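USG-1 protein homolog (Pseudomonas aeruginosa, PDB 2HJS) is probably an NAD(P)-dependent oxidoreductase of the aspartate-semialdehyde dehydrogenase family, acting on an aldehyde or oxo group as a two-chain assembly. Local coordinates at residues Q153-A158 with P232-C237; L248-Q253 with L311-D316; S130-A135 with S212-R217. One frame throughout, in Å; residues are numbered along the deposited sequence. Where two conformers were deposited one is given.

Contact 1: residues Q153-A158 with P232-C237; sequences QLNLTA and PLNVTC
Residues Leu154 to Ala158 run parallel to Leu233 to Cys237, with the short strand axes 4.8 Å apart at closest approach and 9° apart in direction. This is a parallel pair at one border of the mixed sheet in the dimerisation domain; strand 233-239 is outermost within the chain. Five backbone bonds make the ladder. Leu154, Leu156 and Ala158 give their N-H groups to Pro232, Asn234 and Thr236. Asn234 and Thr236 give theirs back to Leu154 and Leu156. The shortest joins Ala158 N to Thr236 O, at 2.7 Å.

The face with Leu154, Leu156, Ala158, Leu233, Val235 and Cys237 is apolar. Leu154 and Leu233 lie side by side and point the same way, with Leu154 CG 3.9 Å from Leu233 CD2. Further along, Leu156 CD2 touches Val235 CG1 at 3.8 Å. Helices 133-145 and 213-225 pack on this face.

The face with Asn155, Thr157, Asn234 and Thr236 meets the second subunit. Thr157 OG1 is hydrogen-bonded to Thr157 OG1 of the second subunit, and Asn234 ND2 donates to Gln308 OE1 and Asn310 OD1 of that chain. One water sits 2.8 Å from each of Leu156 O, Asn234 OD1 and Thr236 OG1. Gln153 is bent at chi2 (-78°), which places CD; its OE1 lies 3.7 Å from Pro232 CB. A second water lies 2.9 Å from Gln153 OE1 and 2.7 Å from Pro232 O.

Contact 2: residues L248-Q253 with L311-D316; sequences LSVTLQ and LWIVSD
Ile313 reaches Val250 through two torsions: chi1 (-55°) sets CG1 anti to the carbonyl carbon, and chi2 (170°) sets CD1 anti to CA. Val250 CG2 is also anti to its own carbonyl carbon, and it meets Ile313 CD1 at 3.8 Å. The segments form an antiparallel ladder inside the mixed sheet of the dimerisation domain, their short axes 150° apart in direction. Leu248 with Ile313 and Val250 with Leu311 are hydrogen-bonded pairs, each closed by two N-H to O bonds. Ser249 with Trp312, between them, is the non-hydrogen-bonded pair.

Leu248, Val250, Leu311 and Ile313 share the apolar face. Leu248 CB lies 4.0 Å from Ile313 CB, and Val250 CB lies 4.2 Å from Leu311 CB. Helix 133-145 covers this face, with Leu138 on Val250 and Val141 on Leu311 and Ile313.

Trp312 is on the face with Ser249. Ser249 CB sits at the edge of the indole, near its plane, 4.4 Å from Trp312 CE3. Trp312 NE1 donates a hydrogen bond to Pro282 O, and Ala201 of the second subunit packs on Trp312. Leu248 O takes more than its N-H bond from Ile313: Trp312 CA makes a CA-H...O contact with it at 3.3 Å.

Contact 3: residues S130-A135 with S212-R217; sequences SPCAVA and SAIERR
Cys132 CB lies over the centre of the Arg217 guanidinium, 3.4 Å above its plane. Its nearest atoms there are Arg217 CZ and NE, both 3.5 Å from Cys132 CB. Arg217 gets there with CG anti to the backbone N and the chain extended from CG to NE. Cys132 SG stands between its own backbone N and carbonyl carbon (chi1 71°) and touches Ile214 CD1 at 3.9 Å. The thiol thus meets an aliphatic tip, while the CB of the same residue covers the flat cation.

Cys132 N is also over a face of the guanidinium. It is 3.3 Å from Arg217 NH2, but both are donors and do not bond to each other. Ser130 O comes to the edge of the group, near its plane, 3.6 Å from Arg217 NH2. Each of the two donors has its own acceptor: Cys132 N gives to Glu221 OE1, and Arg217 NH2 gives to Leu98 O. Glu221, outside both segments, also forms a salt bridge through OE2 with Arg217 NE.

Two helix starts meet here. Cys132 is the N-cap residue of helix 133-145, as the nucleophilic cysteine of this family probably is; no activity is established for this protein. Ser212 is the N-cap of helix 213-225 and forms a capping box with Glu215. Ser212 N donates to Glu215 OE1 at 3.1 Å and 173°, coming from above the carboxylate plane. The return bond, Glu215 N to Ser212 OG, is weak at 3.4 Å. In the first turn, Arg217 N bonds to Ala213 O at 2.9 Å.

Further out, Glu215 OE1 makes a salt bridge with Arg298 of the second subunit, and Glu215 OE2 accepts from Cys237 N.

In the fold
Contacts 1 and 2 lie in one sheet, their centres about 10 Å apart. Strands 151-160 and 246-254 are neighbours in it, so the four strands run in the order 233-239, 151-160, 246-254, 308-315. Asn155 N to Thr251 O is a probable hydrogen bond between the two contacts. Contact 3 pairs the starts of helices 133-145 and 213-225, which pack on that sheet. Its centre is about 12 Å from contact 1 and about 15 Å from contact 2. Along the chain, contacts 3 and 1 alternate, and contact 2 follows both. All three touch the second subunit, so this sheet and the start of helix 213-225 contribute to the dimer interface.

Contact 1: residues Q153-A158 with P232-C237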
ATOM      1  N   GLN A 153      18.892  -6.895  -1.313  1.00 57.96           N
ATOM      2  CA  GLN A 153      18.084  -5.782  -0.771  1.00 57.49           C
ATOM      3  C   GLN A 153      16.651  -6.289  -0.694  1.00 55.71           C
ATOM      4  O   GLN A 153      16.176  -6.934  -1.613  1.00 55.73           O
ATOM      5  CB  GLN A 153      18.076  -4.516  -1.665  1.00 57.36           C
ATOM      6  CG  GLN A 153      19.406  -3.809  -1.993  1.00 62.14           C
ATOM      7  CD  GLN A 153      19.969  -2.926  -0.863  1.00 68.38           C
ATOM      8  OE1 GLN A 153      19.267  -2.571   0.096  1.00 70.82           O
ATOM      9  NE2 GLN A 153      21.257  -2.574  -0.975  1.00 71.33           N
ATOM     10  N   LEU A 154      15.955  -5.953   0.374  1.00 54.32           N
ATOM     11  CA  LEU A 154      14.591  -6.384   0.569  1.00 54.02           C
ATOM     12  C   LEU A 154      13.744  -5.156   0.865  1.00 52.93           C
ATOM     13  O   LEU A 154      14.002  -4.458   1.835  1.00 52.71           O
ATOM     14  CB  LEU A 154      14.542  -7.378   1.730  1.00 53.77           C
ATOM     15  CG  LEU A 154      13.212  -7.980   2.164  1.00 55.23           C
ATOM     16  CD1 LEU A 154      12.575  -8.678   1.013  1.00 54.83           C
ATOM     17  CD2 LEU A 154      13.470  -8.980   3.296  1.00 56.32           C
ATOM     18  N   ASN A 155      12.769  -4.882   0.009  1.00 51.45           N
ATOM     19  CA  ASN A 155      11.828  -3.799   0.251  1.00 51.68           C
ATOM     20  C   ASN A 155      10.458  -4.366   0.603  1.00 51.67           C
ATOM     21  O   ASN A 155       9.947  -5.240  -0.087  1.00 51.50           O
ATOM     22  CB  ASN A 155      11.728  -2.857  -0.936  1.00 50.62           C
ATOM     23  CG  ASN A 155      11.032  -1.532  -0.575  1.00 52.22           C
ATOM     24  OD1 ASN A 155       9.786  -1.418  -0.591  1.00 53.79           O
ATOM     25  ND2 ASN A 155      11.824  -0.546  -0.234  1.00 48.50           N
ATOM     26  N   LEU A 156       9.905  -3.890   1.713  1.00 51.45           N
ATOM     27  CA  LEU A 156       8.569  -4.269   2.139  1.00 51.50           C
ATOM     28  C   LEU A 156       7.686  -3.040   2.312  1.00 51.52           C
ATOM     29  O   LEU A 156       8.040  -2.108   3.030  1.00 52.09           O
ATOM     30  CB  LEU A 156       8.627  -5.062   3.443  1.00 50.74           C
ATOM     31  CG  LEU A 156       7.318  -5.309   4.199  1.00 52.24           C
ATOM     32  CD1 LEU A 156       6.346  -6.250   3.422  1.00 48.49           C
ATOM     33  CD2 LEU A 156       7.637  -5.880   5.575  1.00 51.01           C
ATOM     34  N   THR A 157       6.542  -3.035   1.631  1.00 51.60           N
ATOM     35  CA  THR A 157       5.473  -2.096   1.946  1.00 51.83           C
ATOM     36  C   THR A 157       4.315  -2.929   2.489  1.00 51.86           C
ATOM     37  O   THR A 157       3.700  -3.696   1.757  1.00 52.32           O
ATOM     38  CB  THR A 157       4.994  -1.308   0.717  1.00 52.06           C
ATOM     39  OG1 THR A 157       6.098  -0.596   0.148  1.00 53.91           O
ATOM     40  CG2 THR A 157       3.898  -0.308   1.103  1.00 51.57           C
ATOM     41  N   ALA A 158       4.014  -2.775   3.768  1.00 50.92           N
ATOM     42  CA  ALA A 158       2.974  -3.568   4.387  1.00 51.91           C
ATOM     43  C   ALA A 158       1.723  -2.735   4.566  1.00 52.13           C
ATOM     44  O   ALA A 158       1.781  -1.675   5.184  1.00 53.26           O
ATOM     45  CB  ALA A 158       3.460  -4.098   5.740  1.00 50.89           C
ATOM     46  N   PRO A 232      20.097  -5.507   3.588  1.00 62.36           N
ATOM     47  CA  PRO A 232      19.291  -4.511   4.295  1.00 61.35           C
ATOM     48  C   PRO A 232      17.774  -4.675   4.018  1.00 60.09           C
ATOM     49  O   PRO A 232      17.365  -4.840   2.857  1.00 59.77           O
ATOM     50  CB  PRO A 232      19.780  -3.192   3.704  1.00 61.90           C
ATOM     51  CG  PRO A 232      21.150  -3.486   3.180  1.00 62.88           C
ATOM     52  CD  PRO A 232      21.196  -4.911   2.811  1.00 62.09           C
ATOM     53  N   LEU A 233      16.975  -4.677   5.084  1.00 57.64           N
ATOM     54  CA  LEU A 233      15.526  -4.604   4.999  1.00 55.99           C
ATOM     55  C   LEU A 233      15.040  -3.142   5.045  1.00 54.33           C
ATOM     56  O   LEU A 233      15.463  -2.382   5.900  1.00 53.38           O
ATOM     57  CB  LEU A 233      14.937  -5.290   6.203  1.00 55.60           C
ATOM     58  CG  LEU A 233      13.542  -5.908   6.171  1.00 59.35           C
ATOM     59  CD1 LEU A 233      12.845  -5.733   7.544  1.00 61.63           C
ATOM     60  CD2 LEU A 233      12.638  -5.466   5.052  1.00 58.90           C
ATOM     61  N   ASN A 234      14.120  -2.773   4.163  1.00 52.53           N
ATOM     62  CA  ASN A 234      13.453  -1.481   4.274  1.00 51.93           C
ATOM     63  C   ASN A 234      11.945  -1.705   4.423  1.00 51.73           C
ATOM     64  O   ASN A 234      11.341  -2.380   3.588  1.00 50.54           O
ATOM     65  CB  ASN A 234      13.813  -0.603   3.065  1.00 51.92           C
ATOM     66  CG  ASN A 234      13.224   0.788   3.148  1.00 51.29           C
ATOM     67  OD1 ASN A 234      12.024   0.981   2.927  1.00 51.70           O
ATOM     68  ND2 ASN A 234      14.080   1.783   3.406  1.00 50.61           N
ATOM     69  N   VAL A 235      11.364  -1.184   5.518  1.00 51.71           N
ATOM     70  CA  VAL A 235       9.970  -1.475   5.909  1.00 51.42           C
ATOM     71  C   VAL A 235       9.152  -0.212   6.026  1.00 51.08           C
ATOM     72  O   VAL A 235       9.532   0.675   6.768  1.00 51.47           O
ATOM     73  CB  VAL A 235       9.823  -2.026   7.347  1.00 51.81           C
ATOM     74  CG1 VAL A 235       8.466  -2.744   7.507  1.00 50.69           C
ATOM     75  CG2 VAL A 235      10.931  -2.891   7.729  1.00 54.05           C
ATOM     76  N   THR A 236       8.000  -0.188   5.357  1.00 50.40           N
ATOM     77  CA  THR A 236       6.986   0.815   5.555  1.00 50.17           C
ATOM     78  C   THR A 236       5.685   0.104   5.914  1.00 50.54           C
ATOM     79  O   THR A 236       5.231  -0.783   5.180  1.00 50.11           O
ATOM     80  CB  THR A 236       6.784   1.643   4.275  1.00 50.32           C
ATOM     81  OG1 THR A 236       8.058   2.157   3.865  1.00 51.68           O
ATOM     82  CG2 THR A 236       5.828   2.808   4.518  1.00 49.49           C
ATOM     83  N   CYS A 237       5.093   0.480   7.043  1.00 50.28           N
ATOM     84  CA  CYS A 237       3.755  -0.010   7.377  1.00 51.32           C
ATOM     85  C   CYS A 237       2.728   1.096   7.254  1.00 51.57           C
ATOM     86  O   CYS A 237       2.806   2.125   7.932  1.00 51.93           O
ATOM     87  CB  CYS A 237       3.703  -0.631   8.773  1.00 50.90           C
ATOM     88  SG  CYS A 237       4.717  -2.107   8.872  1.00 52.70           S
TER
HETATM   89  O   HOH W   1      16.690  -2.669   1.394  1.00 49.87           O
HETATM   90  O   HOH W   2       9.417   0.262   2.345  1.00 31.79           O

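Contact 2: residues L248-Q253 with L311-D316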
ATOM      1  N   LEU A 248       0.938  -7.573   1.760  1.00 48.18           N
ATOM      2  CA  LEU A 248       2.337  -7.162   1.685  1.00 48.58           C
ATOM      3  C   LEU A 248       2.814  -7.082   0.240  1.00 48.81           C
ATOM      4  O   LEU A 248       2.578  -8.002  -0.531  1.00 48.98           O
ATOM      5  CB  LEU A 248       3.242  -8.150   2.438  1.00 48.63           C
ATOM      6  CG  LEU A 248       2.813  -8.625   3.841  1.00 50.14           C
ATOM      7  CD1 LEU A 248       3.877  -9.559   4.416  1.00 48.69           C
ATOM      8  CD2 LEU A 248       2.594  -7.424   4.765  1.00 52.18           C
ATOM      9  N   SER A 249       3.492  -5.992  -0.106  1.00 48.47           N
ATOM     10  CA  SER A 249       4.151  -5.885  -1.393  1.00 49.49           C
ATOM     11  C   SER A 249       5.661  -5.900  -1.166  1.00 49.57           C
ATOM     12  O   SER A 249       6.222  -5.032  -0.506  1.00 48.48           O
ATOM     13  CB  SER A 249       3.703  -4.621  -2.124  1.00 49.26           C
ATOM     14  OG  SER A 249       4.446  -4.495  -3.320  1.00 53.26           O
ATOM     15  N   VAL A 250       6.304  -6.930  -1.704  1.00 50.65           N
ATOM     16  CA  VAL A 250       7.711  -7.211  -1.449  1.00 51.04           C
ATOM     17  C   VAL A 250       8.501  -7.087  -2.751  1.00 51.32           C
ATOM     18  O   VAL A 250       8.028  -7.521  -3.794  1.00 51.55           O
ATOM     19  CB  VAL A 250       7.852  -8.644  -0.850  1.00 52.35           C
ATOM     20  CG1 VAL A 250       9.320  -9.010  -0.575  1.00 51.93           C
ATOM     21  CG2 VAL A 250       7.000  -8.798   0.461  1.00 50.83           C
ATOM     22  N   THR A 251       9.685  -6.470  -2.695  1.00 51.13           N
ATOM     23  CA  THR A 251      10.650  -6.472  -3.809  1.00 50.41           C
ATOM     24  C   THR A 251      11.973  -7.026  -3.314  1.00 50.99           C
ATOM     25  O   THR A 251      12.543  -6.517  -2.345  1.00 51.65           O
ATOM     26  CB  THR A 251      10.924  -5.070  -4.351  1.00 50.35           C
ATOM     27  OG1 THR A 251       9.684  -4.402  -4.540  1.00 50.82           O
ATOM     28  CG2 THR A 251      11.668  -5.124  -5.702  1.00 48.22           C
ATOM     29  N   LEU A 252      12.452  -8.080  -3.956  1.00 50.17           N
ATOM     30  CA  LEU A 252      13.764  -8.607  -3.655  1.00 51.21           C
ATOM     31  C   LEU A 252      14.722  -8.257  -4.770  1.00 51.05           C
ATOM     32  O   LEU A 252      14.418  -8.487  -5.939  1.00 51.44           O
ATOM     33  CB  LEU A 252      13.737 -10.137  -3.532  1.00 51.24           C
ATOM     34  CG  LEU A 252      12.615 -10.830  -2.758  1.00 52.84           C
ATOM     35  CD1 LEU A 252      12.935 -12.303  -2.599  1.00 52.35           C
ATOM     36  CD2 LEU A 252      12.562 -10.191  -1.423  1.00 56.02           C
ATOM     37  N   GLN A 253      15.867  -7.697  -4.399  0.50 51.25           N
ATOM     38  CA  GLN A 253      16.952  -7.457  -5.331  0.50 51.04           C
ATOM     39  C   GLN A 253      17.968  -8.563  -5.126  0.50 51.29           C
ATOM     40  O   GLN A 253      18.576  -8.678  -4.058  0.50 50.95           O
ATOM     41  CB  GLN A 253      17.590  -6.101  -5.069  0.50 51.46           C
ATOM     42  CG  GLN A 253      18.704  -5.739  -6.043  0.50 52.32           C
ATOM     43  CD  GLN A 253      18.175  -5.249  -7.368  0.50 53.11           C
ATOM     44  OE1 GLN A 253      17.294  -4.400  -7.412  0.50 54.20           O
ATOM     45  NE2 GLN A 253      18.707  -5.788  -8.460  0.50 54.71           N
ATOM     46  N   LEU A 311       6.811  -9.974  -5.014  1.00 48.67           N
ATOM     47  CA  LEU A 311       5.841 -10.916  -4.477  1.00 50.13           C
ATOM     48  C   LEU A 311       4.724 -10.089  -3.851  1.00 49.43           C
ATOM     49  O   LEU A 311       4.981  -9.023  -3.325  1.00 48.76           O
ATOM     50  CB  LEU A 311       6.449 -11.763  -3.334  1.00 50.18           C
ATOM     51  CG  LEU A 311       7.799 -12.461  -3.487  1.00 52.76           C
ATOM     52  CD1 LEU A 311       8.207 -12.920  -2.111  1.00 55.76           C
ATOM     53  CD2 LEU A 311       7.645 -13.669  -4.385  1.00 54.35           C
ATOM     54  N   TRP A 312       3.507 -10.631  -3.855  1.00 48.91           N
ATOM     55  CA  TRP A 312       2.387 -10.058  -3.118  1.00 48.29           C
ATOM     56  C   TRP A 312       1.904 -11.137  -2.170  1.00 48.09           C
ATOM     57  O   TRP A 312       1.700 -12.264  -2.575  1.00 47.92           O
ATOM     58  CB  TRP A 312       1.295  -9.632  -4.092  1.00 47.38           C
ATOM     59  CG  TRP A 312      -0.096  -9.386  -3.514  1.00 47.83           C
ATOM     60  CD1 TRP A 312      -1.151 -10.284  -3.486  1.00 46.55           C
ATOM     61  CD2 TRP A 312      -0.600  -8.162  -2.943  1.00 45.58           C
ATOM     62  NE1 TRP A 312      -2.258  -9.680  -2.928  1.00 45.85           N
ATOM     63  CE2 TRP A 312      -1.948  -8.389  -2.584  1.00 45.50           C
ATOM     64  CE3 TRP A 312      -0.037  -6.900  -2.688  1.00 47.05           C
ATOM     65  CZ2 TRP A 312      -2.758  -7.389  -2.021  1.00 45.76           C
ATOM     66  CZ3 TRP A 312      -0.840  -5.910  -2.111  1.00 46.20           C
ATOM     67  CH2 TRP A 312      -2.194  -6.168  -1.795  1.00 46.06           C
ATOM     68  N   ILE A 313       1.785 -10.800  -0.890  1.00 48.37           N
ATOM     69  CA  ILE A 313       1.496 -11.786   0.145  1.00 47.96           C
ATOM     70  C   ILE A 313       0.242 -11.350   0.901  1.00 48.30           C
ATOM     71  O   ILE A 313       0.119 -10.188   1.284  1.00 47.38           O
ATOM     72  CB  ILE A 313       2.680 -11.900   1.147  1.00 48.03           C
ATOM     73  CG1 ILE A 313       3.996 -12.205   0.412  1.00 48.23           C
ATOM     74  CG2 ILE A 313       2.353 -12.946   2.244  1.00 47.54           C
ATOM     75  CD1 ILE A 313       5.242 -12.088   1.306  1.00 46.73           C
ATOM     76  N   VAL A 314      -0.713 -12.255   1.084  1.00 48.17           N
ATOM     77  CA  VAL A 314      -1.840 -11.928   1.955  1.00 48.42           C
ATOM     78  C   VAL A 314      -2.038 -13.039   2.953  1.00 48.14           C
ATOM     79  O   VAL A 314      -1.912 -14.222   2.626  1.00 48.43           O
ATOM     80  CB  VAL A 314      -3.183 -11.553   1.199  1.00 48.87           C
ATOM     81  CG1 VAL A 314      -3.020 -10.232   0.324  1.00 48.18           C
ATOM     82  CG2 VAL A 314      -3.743 -12.697   0.391  1.00 48.50           C
ATOM     83  N   SER A 315      -2.325 -12.649   4.182  1.00 48.67           N
ATOM     84  CA  SER A 315      -2.475 -13.612   5.271  1.00 49.72           C
ATOM     85  C   SER A 315      -3.392 -13.048   6.341  1.00 49.89           C
ATOM     86  O   SER A 315      -3.497 -11.814   6.508  1.00 50.56           O
ATOM     87  CB  SER A 315      -1.110 -13.879   5.905  1.00 49.10           C
ATOM     88  OG  SER A 315      -1.115 -15.141   6.579  1.00 51.71           O
ATOM     89  N   ASP A 316      -4.033 -13.954   7.062  1.00 49.20           N
ATOM     90  CA  ASP A 316      -4.844 -13.619   8.222  1.00 49.01           C
ATOM     91  C   ASP A 316      -3.905 -13.316   9.407  1.00 48.64           C
ATOM     92  O   ASP A 316      -3.325 -14.226  10.016  1.00 47.79           O
ATOM     93  CB  ASP A 316      -5.811 -14.781   8.531  1.00 48.94           C
ATOM     94  CG  ASP A 316      -6.786 -14.462   9.649  1.00 50.04           C
ATOM     95  OD1 ASP A 316      -6.454 -13.611  10.521  1.00 50.25           O
ATOM     96  OD2 ASP A 316      -7.883 -15.081   9.664  1.00 49.46           O
TER

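Contact 3: residues S130-A135 with S212-R217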
ATOM      1  N   SER A 130       6.972 -15.400  19.754  1.00 52.13           N
ATOM      2  CA  SER A 130       6.446 -15.664  18.426  1.00 52.22           C
ATOM      3  C   SER A 130       6.280 -14.291  17.736  1.00 52.48           C
ATOM      4  O   SER A 130       5.662 -13.398  18.308  1.00 53.76           O
ATOM      5  CB  SER A 130       5.143 -16.455  18.545  1.00 51.29           C
ATOM      6  OG  SER A 130       4.773 -17.029  17.317  1.00 52.36           O
ATOM      7  N   PRO A 131       6.826 -14.118  16.504  1.00 52.22           N
ATOM      8  CA  PRO A 131       6.896 -12.812  15.821  1.00 51.95           C
ATOM      9  C   PRO A 131       5.535 -12.137  15.601  1.00 51.57           C
ATOM     10  O   PRO A 131       4.486 -12.805  15.587  1.00 50.35           O
ATOM     11  CB  PRO A 131       7.532 -13.137  14.450  1.00 51.44           C
ATOM     12  CG  PRO A 131       8.128 -14.489  14.606  1.00 52.09           C
ATOM     13  CD  PRO A 131       7.368 -15.207  15.669  1.00 52.44           C
ATOM     14  N   CYS A 132       5.563 -10.822  15.413  1.00 50.94           N
ATOM     15  CA  CYS A 132       4.355 -10.116  14.980  1.00 51.26           C
ATOM     16  C   CYS A 132       3.918 -10.682  13.619  1.00 50.44           C
ATOM     17  O   CYS A 132       4.736 -11.249  12.898  1.00 50.65           O
ATOM     18  CB  CYS A 132       4.594  -8.608  14.908  1.00 51.76           C
ATOM     19  SG  CYS A 132       5.650  -8.094  13.587  1.00 54.34           S
ATOM     20  N   ALA A 133       2.632 -10.565  13.306  1.00 49.14           N
ATOM     21  CA  ALA A 133       2.068 -11.160  12.109  1.00 49.19           C
ATOM     22  C   ALA A 133       2.827 -10.803  10.831  1.00 49.39           C
ATOM     23  O   ALA A 133       3.116 -11.688  10.002  1.00 48.71           O
ATOM     24  CB  ALA A 133       0.582 -10.781  11.958  1.00 48.55           C
ATOM     25  N   VAL A 134       3.143  -9.518  10.652  1.00 48.84           N
ATOM     26  CA  VAL A 134       3.769  -9.118   9.388  1.00 48.54           C
ATOM     27  C   VAL A 134       5.141  -9.780   9.201  1.00 49.07           C
ATOM     28  O   VAL A 134       5.433 -10.292   8.119  1.00 49.76           O
ATOM     29  CB  VAL A 134       3.885  -7.579   9.248  1.00 48.37           C
ATOM     30  CG1 VAL A 134       4.798  -7.211   8.061  1.00 47.32           C
ATOM     31  CG2 VAL A 134       2.498  -6.981   9.047  1.00 46.57           C
ATOM     32  N   ALA A 135       5.972  -9.761  10.243  1.00 48.31           N
ATOM     33  CA  ALA A 135       7.275 -10.392  10.176  1.00 49.46           C
ATOM     34  C   ALA A 135       7.129 -11.911   9.965  1.00 50.69           C
ATOM     35  O   ALA A 135       7.917 -12.519   9.225  1.00 51.66           O
ATOM     36  CB  ALA A 135       8.058 -10.130  11.450  1.00 49.04           C
ATOM     37  N   SER A 212       8.153   3.819  12.952  1.00 47.42           N
ATOM     38  CA  SER A 212       7.089   3.482  13.902  1.00 47.84           C
ATOM     39  C   SER A 212       7.490   2.235  14.688  1.00 48.26           C
ATOM     40  O   SER A 212       8.439   1.533  14.316  1.00 48.58           O
ATOM     41  CB  SER A 212       5.766   3.274  13.163  1.00 47.30           C
ATOM     42  OG  SER A 212       5.787   2.029  12.488  1.00 48.93           O
ATOM     43  N   ALA A 213       6.776   1.963  15.778  1.00 48.55           N
ATOM     44  CA  ALA A 213       7.042   0.818  16.611  1.00 48.81           C
ATOM     45  C   ALA A 213       6.904  -0.505  15.865  1.00 49.26           C
ATOM     46  O   ALA A 213       7.735  -1.410  16.039  1.00 49.84           O
ATOM     47  CB  ALA A 213       6.140   0.833  17.926  1.00 48.32           C
ATOM     48  N   ILE A 214       5.851  -0.642  15.062  1.00 49.31           N
ATOM     49  CA  ILE A 214       5.663  -1.890  14.311  1.00 49.18           C
ATOM     50  C   ILE A 214       6.791  -2.096  13.280  1.00 49.13           C
ATOM     51  O   ILE A 214       7.242  -3.204  13.077  1.00 50.04           O
ATOM     52  CB  ILE A 214       4.219  -2.012  13.690  1.00 49.49           C
ATOM     53  CG1 ILE A 214       4.001  -3.406  13.090  1.00 50.32           C
ATOM     54  CG2 ILE A 214       3.969  -0.968  12.609  1.00 48.12           C
ATOM     55  CD1 ILE A 214       4.149  -4.533  14.083  1.00 55.37           C
ATOM     56  N   GLU A 215       7.255  -1.017  12.671  1.00 49.17           N
ATOM     57  CA  GLU A 215       8.366  -1.052  11.709  1.00 49.34           C
ATOM     58  C   GLU A 215       9.698  -1.505  12.357  1.00 49.05           C
ATOM     59  O   GLU A 215      10.447  -2.301  11.769  1.00 48.83           O
ATOM     60  CB  GLU A 215       8.527   0.322  11.068  1.00 48.23           C
ATOM     61  CG  GLU A 215       7.512   0.574   9.980  1.00 49.71           C
ATOM     62  CD  GLU A 215       7.377   2.040   9.576  1.00 51.23           C
ATOM     63  OE1 GLU A 215       8.193   2.910  10.018  1.00 51.07           O
ATOM     64  OE2 GLU A 215       6.432   2.333   8.799  1.00 51.35           O
ATOM     65  N   ARG A 216       9.977  -0.961  13.545  0.50 48.71           N
ATOM     66  CA  ARG A 216      11.093  -1.373  14.394  0.50 48.38           C
ATOM     67  C   ARG A 216      10.997  -2.847  14.730  0.50 48.62           C
ATOM     68  O   ARG A 216      11.983  -3.589  14.615  0.50 49.13           O
ATOM     69  CB  ARG A 216      11.082  -0.562  15.692  0.50 48.14           C
ATOM     70  CG  ARG A 216      12.173   0.488  15.784  0.50 47.99           C
ATOM     71  CD  ARG A 216      11.728   1.803  16.418  0.50 44.68           C
ATOM     72  NE  ARG A 216      10.986   1.715  17.685  0.50 41.28           N
ATOM     73  CZ  ARG A 216       9.989   2.546  17.993  0.50 38.76           C
ATOM     74  NH1 ARG A 216       9.616   3.498  17.138  0.50 36.28           N
ATOM     75  NH2 ARG A 216       9.359   2.435  19.134  0.50 36.55           N
ATOM     76  N   ARG A 217       9.809  -3.270  15.154  1.00 48.51           N
ATOM     77  CA  ARG A 217       9.585  -4.660  15.540  1.00 48.85           C
ATOM     78  C   ARG A 217       9.812  -5.619  14.370  1.00 49.01           C
ATOM     79  O   ARG A 217      10.513  -6.631  14.502  1.00 49.82           O
ATOM     80  CB  ARG A 217       8.203  -4.866  16.154  1.00 48.67           C
ATOM     81  CG  ARG A 217       8.078  -6.251  16.766  1.00 49.44           C
ATOM     82  CD  ARG A 217       6.702  -6.558  17.336  1.00 50.36           C
ATOM     83  NE  ARG A 217       6.631  -7.963  17.730  1.00 52.76           N
ATOM     84  CZ  ARG A 217       5.561  -8.547  18.269  1.00 54.56           C
ATOM     85  NH1 ARG A 217       4.451  -7.851  18.480  1.00 57.24           N
ATOM     86  NH2 ARG A 217       5.596  -9.828  18.579  1.00 54.67           N
TER